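Pesticidal crystal protein Cry2Aa (Bacillus thuringiensis serovar kurstaki, PDB 1I5P) lyses midgut epithelial cells of dipteran and lepidopteran larvae by colloid-osmotic swelling after binding to them. Local coordinates at residues M483-I496 against R533-L545. Sequence-based numbering, arbitrary orientation.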
loop_
_atom_site.group_PDB
_atom_site.type_symbol
_atom_site.label_atom_id
_atom_site.label_comp_id
_atom_site.label_asym_id
_atom_site.label_seq_id
_atom_site.Cartn_x
_atom_site.Cartn_y
_atom_site.Cartn_z
ATOM N N MET A 483 0.622 14.190 -10.883
ATOM C CA MET A 483 1.772 14.229 -9.998
ATOM C C MET A 483 3.129 14.336 -10.665
ATOM O O MET A 483 3.418 13.649 -11.646
ATOM C CB MET A 483 1.826 12.969 -9.135
ATOM C CG MET A 483 0.697 12.759 -8.165
ATOM S SD MET A 483 0.869 11.128 -7.409
ATOM C CE MET A 483 -0.711 11.005 -6.559
ATOM N N ILE A 484 3.967 15.200 -10.112
ATOM C CA ILE A 484 5.341 15.320 -10.573
ATOM C C ILE A 484 6.086 14.718 -9.379
ATOM O O ILE A 484 5.972 15.207 -8.251
ATOM C CB ILE A 484 5.779 16.783 -10.797
ATOM C CG1 ILE A 484 5.057 17.352 -12.030
ATOM C CG2 ILE A 484 7.301 16.840 -10.977
ATOM C CD1 ILE A 484 5.433 18.794 -12.382
ATOM N N HIS A 485 6.812 13.636 -9.627
ATOM C CA HIS A 485 7.545 12.943 -8.578
ATOM C C HIS A 485 8.819 13.648 -8.153
ATOM O O HIS A 485 9.622 14.052 -8.988
ATOM C CB HIS A 485 7.858 11.527 -9.046
ATOM C CG HIS A 485 6.633 10.743 -9.382
ATOM N ND1 HIS A 485 5.907 10.063 -8.429
ATOM C CD2 HIS A 485 5.945 10.618 -10.541
ATOM C CE1 HIS A 485 4.823 9.556 -8.985
ATOM N NE2 HIS A 485 4.821 9.878 -10.266
ATOM N N LEU A 486 9.003 13.786 -6.845
ATOM C CA LEU A 486 10.192 14.446 -6.319
ATOM C C LEU A 486 11.293 13.451 -5.961
ATOM O O LEU A 486 11.111 12.589 -5.093
ATOM C CB LEU A 486 9.829 15.285 -5.085
ATOM C CG LEU A 486 10.960 16.089 -4.431
ATOM C CD1 LEU A 486 11.571 17.041 -5.456
ATOM C CD2 LEU A 486 10.421 16.876 -3.231
ATOM N N ALA A 487 12.433 13.577 -6.634
ATOM C CA ALA A 487 13.568 12.706 -6.372
ATOM C C ALA A 487 14.166 13.102 -5.025
ATOM O O ALA A 487 13.989 14.233 -4.577
ATOM C CB ALA A 487 14.611 12.858 -7.476
ATOM N N PRO A 488 14.858 12.165 -4.358
ATOM C CA PRO A 488 15.489 12.404 -3.057
ATOM C C PRO A 488 16.445 13.585 -3.111
ATOM O O PRO A 488 17.000 13.896 -4.169
ATOM C CB PRO A 488 16.196 11.081 -2.781
ATOM C CG PRO A 488 15.255 10.093 -3.398
ATOM C CD PRO A 488 14.989 10.748 -4.736
ATOM N N GLU A 489 16.636 14.238 -1.971
ATOM C CA GLU A 489 17.521 15.395 -1.894
ATOM C C GLU A 489 18.975 14.982 -2.099
ATOM O O GLU A 489 19.758 15.718 -2.697
ATOM C CB GLU A 489 17.361 16.080 -0.537
ATOM C CG GLU A 489 16.013 15.834 0.111
ATOM C CD GLU A 489 15.199 17.103 0.301
ATOM O OE1 GLU A 489 14.929 17.806 -0.698
ATOM O OE2 GLU A 489 14.826 17.394 1.457
ATOM N N ASP A 490 19.334 13.803 -1.604
ATOM C CA ASP A 490 20.702 13.314 -1.744
ATOM C C ASP A 490 20.795 12.200 -2.779
ATOM O O ASP A 490 19.850 11.967 -3.530
ATOM C CB ASP A 490 21.233 12.831 -0.389
ATOM C CG ASP A 490 20.379 11.732 0.227
ATOM O OD1 ASP A 490 20.784 11.206 1.286
ATOM O OD2 ASP A 490 19.313 11.397 -0.337
ATOM N N TYR A 491 21.935 11.517 -2.821
ATOM C CA TYR A 491 22.134 10.441 -3.784
ATOM C C TYR A 491 21.528 9.122 -3.327
ATOM O O TYR A 491 22.235 8.157 -3.025
ATOM C CB TYR A 491 23.623 10.249 -4.086
ATOM C CG TYR A 491 23.886 9.376 -5.298
ATOM C CD1 TYR A 491 22.916 9.218 -6.288
ATOM C CD2 TYR A 491 25.113 8.737 -5.473
ATOM C CE1 TYR A 491 23.157 8.451 -7.421
ATOM C CE2 TYR A 491 25.367 7.963 -6.608
ATOM C CZ TYR A 491 24.381 7.827 -7.578
ATOM O OH TYR A 491 24.614 7.083 -8.713
ATOM N N THR A 492 20.202 9.094 -3.291
ATOM C CA THR A 492 19.454 7.914 -2.886
ATOM C C THR A 492 18.556 7.488 -4.046
ATOM O O THR A 492 18.045 8.336 -4.782
ATOM C CB THR A 492 18.563 8.223 -1.662
ATOM O OG1 THR A 492 19.382 8.677 -0.576
ATOM C CG2 THR A 492 17.788 6.980 -1.233
ATOM N N GLY A 493 18.372 6.180 -4.214
ATOM C CA GLY A 493 17.509 5.694 -5.278
ATOM C C GLY A 493 16.055 5.921 -4.902
ATOM O O GLY A 493 15.762 6.276 -3.761
ATOM N N PHE A 494 15.142 5.738 -5.847
ATOM C CA PHE A 494 13.727 5.939 -5.563
ATOM C C PHE A 494 12.837 5.242 -6.580
ATOM O O PHE A 494 13.258 4.969 -7.705
ATOM C CB PHE A 494 13.400 7.438 -5.525
ATOM C CG PHE A 494 13.616 8.148 -6.836
ATOM C CD1 PHE A 494 12.534 8.496 -7.639
ATOM C CD2 PHE A 494 14.899 8.474 -7.264
ATOM C CE1 PHE A 494 12.723 9.162 -8.853
ATOM C CE2 PHE A 494 15.102 9.141 -8.477
ATOM C CZ PHE A 494 14.012 9.484 -9.272
ATOM N N THR A 495 11.600 4.961 -6.181
ATOM C CA THR A 495 10.652 4.294 -7.060
ATOM C C THR A 495 9.533 5.229 -7.494
ATOM O O THR A 495 9.312 6.286 -6.897
ATOM C CB THR A 495 9.985 3.082 -6.371
ATOM O OG1 THR A 495 9.199 3.545 -5.265
ATOM C CG2 THR A 495 11.026 2.106 -5.866
ATOM N N ILE A 496 8.831 4.816 -8.541
ATOM C CA ILE A 496 7.696 5.554 -9.075
ATOM C C ILE A 496 6.654 4.524 -9.460
ATOM O O ILE A 496 6.924 3.650 -10.281
ATOM C CB ILE A 496 8.037 6.347 -10.362
ATOM C CG1 ILE A 496 9.026 7.474 -10.057
ATOM C CG2 ILE A 496 6.749 6.919 -10.961
ATOM C CD1 ILE A 496 9.381 8.314 -11.291
ATOM N N ARG A 533 3.793 8.087 -19.925
ATOM C CA ARG A 533 4.753 9.118 -19.572
ATOM C C ARG A 533 4.726 9.444 -18.089
ATOM O O ARG A 533 3.661 9.560 -17.489
ATOM C CB ARG A 533 4.495 10.405 -20.359
ATOM C CG ARG A 533 5.189 11.623 -19.735
ATOM C CD ARG A 533 5.217 12.818 -20.657
ATOM N NE ARG A 533 6.066 12.571 -21.819
ATOM C CZ ARG A 533 6.314 13.468 -22.765
ATOM N NH1 ARG A 533 5.776 14.679 -22.691
ATOM N NH2 ARG A 533 7.112 13.159 -23.778
ATOM N N TYR A 534 5.913 9.607 -17.518
ATOM C CA TYR A 534 6.067 9.955 -16.113
ATOM C C TYR A 534 6.963 11.181 -16.023
ATOM O O TYR A 534 7.863 11.367 -16.843
ATOM C CB TYR A 534 6.690 8.795 -15.338
ATOM C CG TYR A 534 5.876 7.530 -15.431
ATOM C CD1 TYR A 534 5.983 6.692 -16.535
ATOM C CD2 TYR A 534 4.944 7.209 -14.449
ATOM C CE1 TYR A 534 5.177 5.565 -16.667
ATOM C CE2 TYR A 534 4.132 6.083 -14.570
ATOM C CZ TYR A 534 4.253 5.272 -15.683
ATOM O OH TYR A 534 3.423 4.187 -15.826
ATOM N N THR A 535 6.705 12.023 -15.029
ATOM C CA THR A 535 7.493 13.232 -14.842
ATOM C C THR A 535 8.032 13.306 -13.421
ATOM O O THR A 535 7.298 13.102 -12.448
ATOM C CB THR A 535 6.658 14.489 -15.133
ATOM O OG1 THR A 535 6.065 14.368 -16.428
ATOM C CG2 THR A 535 7.544 15.739 -15.106
ATOM N N LEU A 536 9.318 13.612 -13.310
ATOM C CA LEU A 536 9.956 13.692 -12.009
ATOM C C LEU A 536 10.839 14.932 -11.885
ATOM O O LEU A 536 11.341 15.461 -12.884
ATOM C CB LEU A 536 10.789 12.429 -11.779
ATOM C CG LEU A 536 12.019 12.256 -12.671
ATOM C CD1 LEU A 536 13.233 12.784 -11.928
ATOM C CD2 LEU A 536 12.230 10.792 -13.025
ATOM N N ARG A 537 11.027 15.382 -10.647
ATOM C CA ARG A 537 11.853 16.543 -10.351
ATOM C C ARG A 537 13.240 16.005 -9.999
ATOM O O ARG A 537 13.430 15.429 -8.926
ATOM C CB ARG A 537 11.264 17.308 -9.161
ATOM C CG ARG A 537 11.945 18.632 -8.862
ATOM C CD ARG A 537 11.675 19.632 -9.964
ATOM N NE ARG A 537 12.270 20.934 -9.691
ATOM C CZ ARG A 537 12.097 22.005 -10.456
ATOM N NH1 ARG A 537 11.339 21.928 -11.543
ATOM N NH2 ARG A 537 12.685 23.148 -10.139
ATOM N N GLY A 538 14.199 16.188 -10.905
ATOM C CA GLY A 538 15.542 15.685 -10.677
ATOM C C GLY A 538 16.340 16.317 -9.550
ATOM O O GLY A 538 16.017 17.402 -9.058
ATOM N N ASN A 539 17.403 15.631 -9.146
ATOM C CA ASN A 539 18.265 16.107 -8.077
ATOM C C ASN A 539 19.704 16.210 -8.574
ATOM O O ASN A 539 20.628 16.403 -7.787
ATOM C CB ASN A 539 18.195 15.149 -6.891
ATOM C CG ASN A 539 18.512 13.724 -7.286
ATOM O OD1 ASN A 539 18.910 13.461 -8.423
ATOM N ND2 ASN A 539 18.340 12.791 -6.348
ATOM N N GLY A 540 19.890 16.066 -9.883
ATOM C CA GLY A 540 21.218 16.164 -10.459
ATOM C C GLY A 540 22.049 14.898 -10.404
ATOM O O GLY A 540 23.212 14.905 -10.796
ATOM N N ASN A 541 21.475 13.802 -9.925
ATOM C CA ASN A 541 22.226 12.554 -9.838
ATOM C C ASN A 541 21.945 11.584 -10.975
ATOM O O ASN A 541 20.893 11.634 -11.611
ATOM C CB ASN A 541 21.938 11.857 -8.506
ATOM C CG ASN A 541 22.480 12.620 -7.323
ATOM O OD1 ASN A 541 23.648 13.004 -7.306
ATOM N ND2 ASN A 541 21.637 12.842 -6.318
ATOM N N SER A 542 22.908 10.706 -11.231
ATOM C CA SER A 542 22.754 9.703 -12.272
ATOM C C SER A 542 22.378 8.372 -11.640
ATOM O O SER A 542 22.929 7.981 -10.613
ATOM C CB SER A 542 24.048 9.549 -13.070
ATOM O OG SER A 542 24.121 10.534 -14.086
ATOM N N TYR A 543 21.437 7.676 -12.265
ATOM C CA TYR A 543 20.971 6.395 -11.755
ATOM C C TYR A 543 20.820 5.366 -12.854
ATOM O O TYR A 543 20.722 5.707 -14.035
ATOM C CB TYR A 543 19.590 6.539 -11.099
ATOM C CG TYR A 543 19.482 7.498 -9.932
ATOM C CD1 TYR A 543 19.259 8.859 -10.137
ATOM C CD2 TYR A 543 19.569 7.034 -8.615
ATOM C CE1 TYR A 543 19.122 9.739 -9.055
ATOM C CE2 TYR A 543 19.438 7.903 -7.532
ATOM C CZ TYR A 543 19.213 9.251 -7.758
ATOM O OH TYR A 543 19.102 10.105 -6.679
ATOM N N ASN A 544 20.803 4.099 -12.457
ATOM C CA ASN A 544 20.550 3.025 -13.405
ATOM C C ASN A 544 19.044 2.845 -13.297
ATOM O O ASN A 544 18.505 2.687 -12.199
ATOM C CB ASN A 544 21.236 1.722 -12.996
ATOM C CG ASN A 544 22.674 1.655 -13.440
ATOM O OD1 ASN A 544 23.011 2.060 -14.552
ATOM N ND2 ASN A 544 23.534 1.124 -12.576
ATOM N N LEU A 545 18.365 2.911 -14.431
ATOM C CA LEU A 545 16.928 2.745 -14.444
ATOM C C LEU A 545 16.579 1.278 -14.599
ATOM O O LEU A 545 17.033 0.614 -15.537
ATOM C CB LEU A 545 16.299 3.540 -15.590
ATOM C CG LEU A 545 14.795 3.354 -15.813
ATOM C CD1 LEU A 545 14.017 3.894 -14.618
ATOM C CD2 LEU A 545 14.381 4.081 -17.088
HETATM O O HOH W 1 4.406 11.212 -13.221
#
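Paired parallel strands, H485 beside L536 and L486 beside R537, open this contact in the C-terminal jelly-roll sandwich of the toxin; beyond them each segment crosses into the other sheet, and the two crossing loops are locked together around Y543. Along the strands H485 N donates to T535 O (2.9 Å) and, one residue beyond strand 483-486, A487 N to R537 O (3.1 Å), while R537 N returns a bond to H485 O. A water extends the pairing, giving a hydrogen to M483 O and accepting one from T535 N. Between the sheets, I496 CD1 meets L536 CD2 and I496 CG2 lies over a face of the H485 ring, branched aliphatics suiting a sandwich interior. The Y543 ring is held on both faces: Y491 brings its edge to one, with planes at 61°, and F494 its edge to the other, almost perpendicular at 86°. With chi1 at 63°, CG between the backbone N and the carbonyl carbon, the F494 ring swings to Y543. Y543 OH donates to T492 O (2.8 Å) from above the carbonyl plane and accepts from N539 ND2 (2.8 Å). The other hydrogen of that amide goes to P488 O (2.8 Å), and N539 OD1 takes N541 N in an Asx turn. Y491 OH, also bonded to T627 N, donates to S542 O (2.7 Å). Tyrosine and asparagine thus replace regular strand pairing here, satisfying the carbonyls of P488, T492 and S542, and Y543 is fixed by its hydroxyl as well as its faces.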